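Local coordinates for endoglycosidase (Bacteroides thetaiotaomicron, PDB 6Q64), which probably hydrolyses glycosidic bonds in complex N-glycans, as a family 18 glycoside hydrolase of a gut bacterium, at residues P69-G73 with L352-N356. The protein carries 1 engineered substitution. Coordinates in Å, arbitrary orientation, origin at the centre of the assembly. Numbering follows the deposited sequence.
Sequences PHVKG and LYFGN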
loop_
_atom_site.group_PDB
_atom_site.type_symbol
_atom_site.label_atom_id
_atom_site.label_comp_id
_atom_site.label_asym_id
_atom_site.label_seq_id
_atom_site.Cartn_x
_atom_site.Cartn_y
_atom_site.Cartn_z
ATOM N N PRO A 69 -8.104 10.257 -11.667
ATOM C CA PRO A 69 -8.579 8.981 -11.152
ATOM C C PRO A 69 -8.341 7.899 -12.221
ATOM O O PRO A 69 -8.663 8.071 -13.385
ATOM C CB PRO A 69 -10.042 9.345 -10.878
ATOM C CG PRO A 69 -10.424 10.219 -12.064
ATOM C CD PRO A 69 -9.136 10.883 -12.520
ATOM N N HIS A 70 -7.722 6.809 -11.781
ATOM C CA HIS A 70 -7.065 5.804 -12.643
ATOM C C HIS A 70 -6.897 4.536 -11.823
ATOM O O HIS A 70 -7.137 4.603 -10.630
ATOM C CB HIS A 70 -5.724 6.335 -13.166
ATOM C CG HIS A 70 -4.686 6.559 -12.127
ATOM N ND1 HIS A 70 -4.598 7.753 -11.427
ATOM C CD2 HIS A 70 -3.681 5.764 -11.689
ATOM C CE1 HIS A 70 -3.616 7.659 -10.540
ATOM N NE2 HIS A 70 -3.012 6.451 -10.705
ATOM N N VAL A 71 -6.526 3.419 -12.444
ATOM C CA VAL A 71 -6.120 2.220 -11.668
ATOM C C VAL A 71 -4.752 2.522 -11.061
ATOM O O VAL A 71 -3.783 2.527 -11.809
ATOM C CB VAL A 71 -6.044 0.981 -12.544
ATOM C CG1 VAL A 71 -5.590 -0.189 -11.717
ATOM C CG2 VAL A 71 -7.351 0.700 -13.235
ATOM N N LYS A 72 -4.707 2.843 -9.774
ATOM C CA LYS A 72 -3.469 3.087 -9.021
ATOM C C LYS A 72 -2.602 1.842 -9.083
ATOM O O LYS A 72 -3.142 0.732 -9.249
ATOM C CB LYS A 72 -3.772 3.479 -7.580
ATOM C CG LYS A 72 -4.185 4.935 -7.450
ATOM C CD LYS A 72 -4.437 5.375 -6.034
ATOM C CE LYS A 72 -5.049 6.759 -6.021
ATOM N NZ LYS A 72 -5.010 7.327 -4.655
ATOM N N GLY A 73 -1.287 2.054 -9.040
ATOM C CA GLY A 73 -0.295 0.972 -8.975
ATOM C C GLY A 73 0.364 1.040 -7.628
ATOM O O GLY A 73 0.728 2.158 -7.229
ATOM N N LEU A 352 -0.931 -2.292 -15.471
ATOM C CA LEU A 352 -1.370 -0.864 -15.443
ATOM C C LEU A 352 -1.637 -0.341 -16.849
ATOM O O LEU A 352 -2.423 0.587 -16.971
ATOM C CB LEU A 352 -0.331 -0.026 -14.711
ATOM C CG LEU A 352 -0.137 -0.501 -13.277
ATOM C CD1 LEU A 352 0.951 0.254 -12.569
ATOM C CD2 LEU A 352 -1.453 -0.364 -12.517
ATOM N N TYR A 353 -1.039 -0.940 -17.867
ATOM C CA TYR A 353 -1.275 -0.541 -19.267
ATOM C C TYR A 353 -2.655 -1.074 -19.656
ATOM O O TYR A 353 -3.431 -0.384 -20.352
ATOM C CB TYR A 353 -0.149 -1.055 -20.172
ATOM C CG TYR A 353 -0.479 -0.989 -21.650
ATOM C CD1 TYR A 353 -0.567 0.234 -22.301
ATOM C CD2 TYR A 353 -0.680 -2.143 -22.395
ATOM C CE1 TYR A 353 -0.908 0.313 -23.647
ATOM C CE2 TYR A 353 -1.013 -2.080 -23.734
ATOM C CZ TYR A 353 -1.156 -0.850 -24.359
ATOM O OH TYR A 353 -1.451 -0.798 -25.693
ATOM N N PHE A 354 -2.952 -2.297 -19.218
ATOM C CA PHE A 354 -4.268 -2.963 -19.446
ATOM C C PHE A 354 -5.359 -2.162 -18.688
ATOM O O PHE A 354 -6.285 -1.676 -19.310
ATOM C CB PHE A 354 -4.144 -4.462 -19.129
ATOM C CG PHE A 354 -3.755 -5.302 -20.319
ATOM C CD1 PHE A 354 -2.652 -4.982 -21.094
ATOM C CD2 PHE A 354 -4.491 -6.409 -20.692
ATOM C CE1 PHE A 354 -2.312 -5.748 -22.202
ATOM C CE2 PHE A 354 -4.157 -7.160 -21.807
ATOM C CZ PHE A 354 -3.059 -6.836 -22.553
ATOM N N GLY A 355 -5.147 -1.866 -17.412
ATOM C CA GLY A 355 -6.105 -1.149 -16.560
ATOM C C GLY A 355 -6.406 0.270 -17.006
ATOM O O GLY A 355 -7.560 0.702 -16.826
ATOM N N ASN A 356 -5.426 0.970 -17.569
ATOM C CA ASN A 356 -5.493 2.430 -17.828
ATOM C C ASN A 356 -5.575 2.732 -19.329
ATOM O O ASN A 356 -5.971 3.839 -19.638
ATOM C CB ASN A 356 -4.325 3.132 -17.151
ATOM C CG ASN A 356 -4.486 3.112 -15.651
ATOM O OD1 ASN A 356 -5.362 3.791 -15.136
ATOM N ND2 ASN A 356 -3.701 2.306 -14.946
#
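L352, on helix 346-358, starts the contact with its side chain: chi1 in the m well and chi2 in t carry the methyls to the approach of strand 72-76, where CD2 lies 3.8 Å from the carbonyl O of V71 and 4.2 Å from V71 CG1, while CD1 sits 3.9 Å from G73 CA. An ideal CB on G73 would fall 2.6 Å from L352 CD1, a clash, so this close approach depends on the missing side chain. One helical turn on, G355 makes the nearest backbone approach, its CA 5.9 Å from V71 CA; its O packs 3.6 Å from V71 CG2, and an ideal CB on G355 would lie 3.2 Å from V71 CG2, which is tight. N356 then makes the polar contacts. Its OD1 accepts a hydrogen bond from V71 N (3.0 Å, N-H...O angle 143°), and its ND2 donates to V71 O (3.1 Å, 166°), so one carboxamide satisfies both backbone polar groups of a single residue. ND2 also donates to L352 O at 2.9 Å, tying the amide back to its own helix. H70 CB touches N356 OD1 at 3.2 Å, and H70 NE2 is hydrogen-bonded to D99 OD2. Strand 72-76, the chain's first, pairs in parallel with 329-333, the eighth and last, which helix 346-358 follows: the closing helix-to-strand packing characteristic of a family 18 TIM barrel.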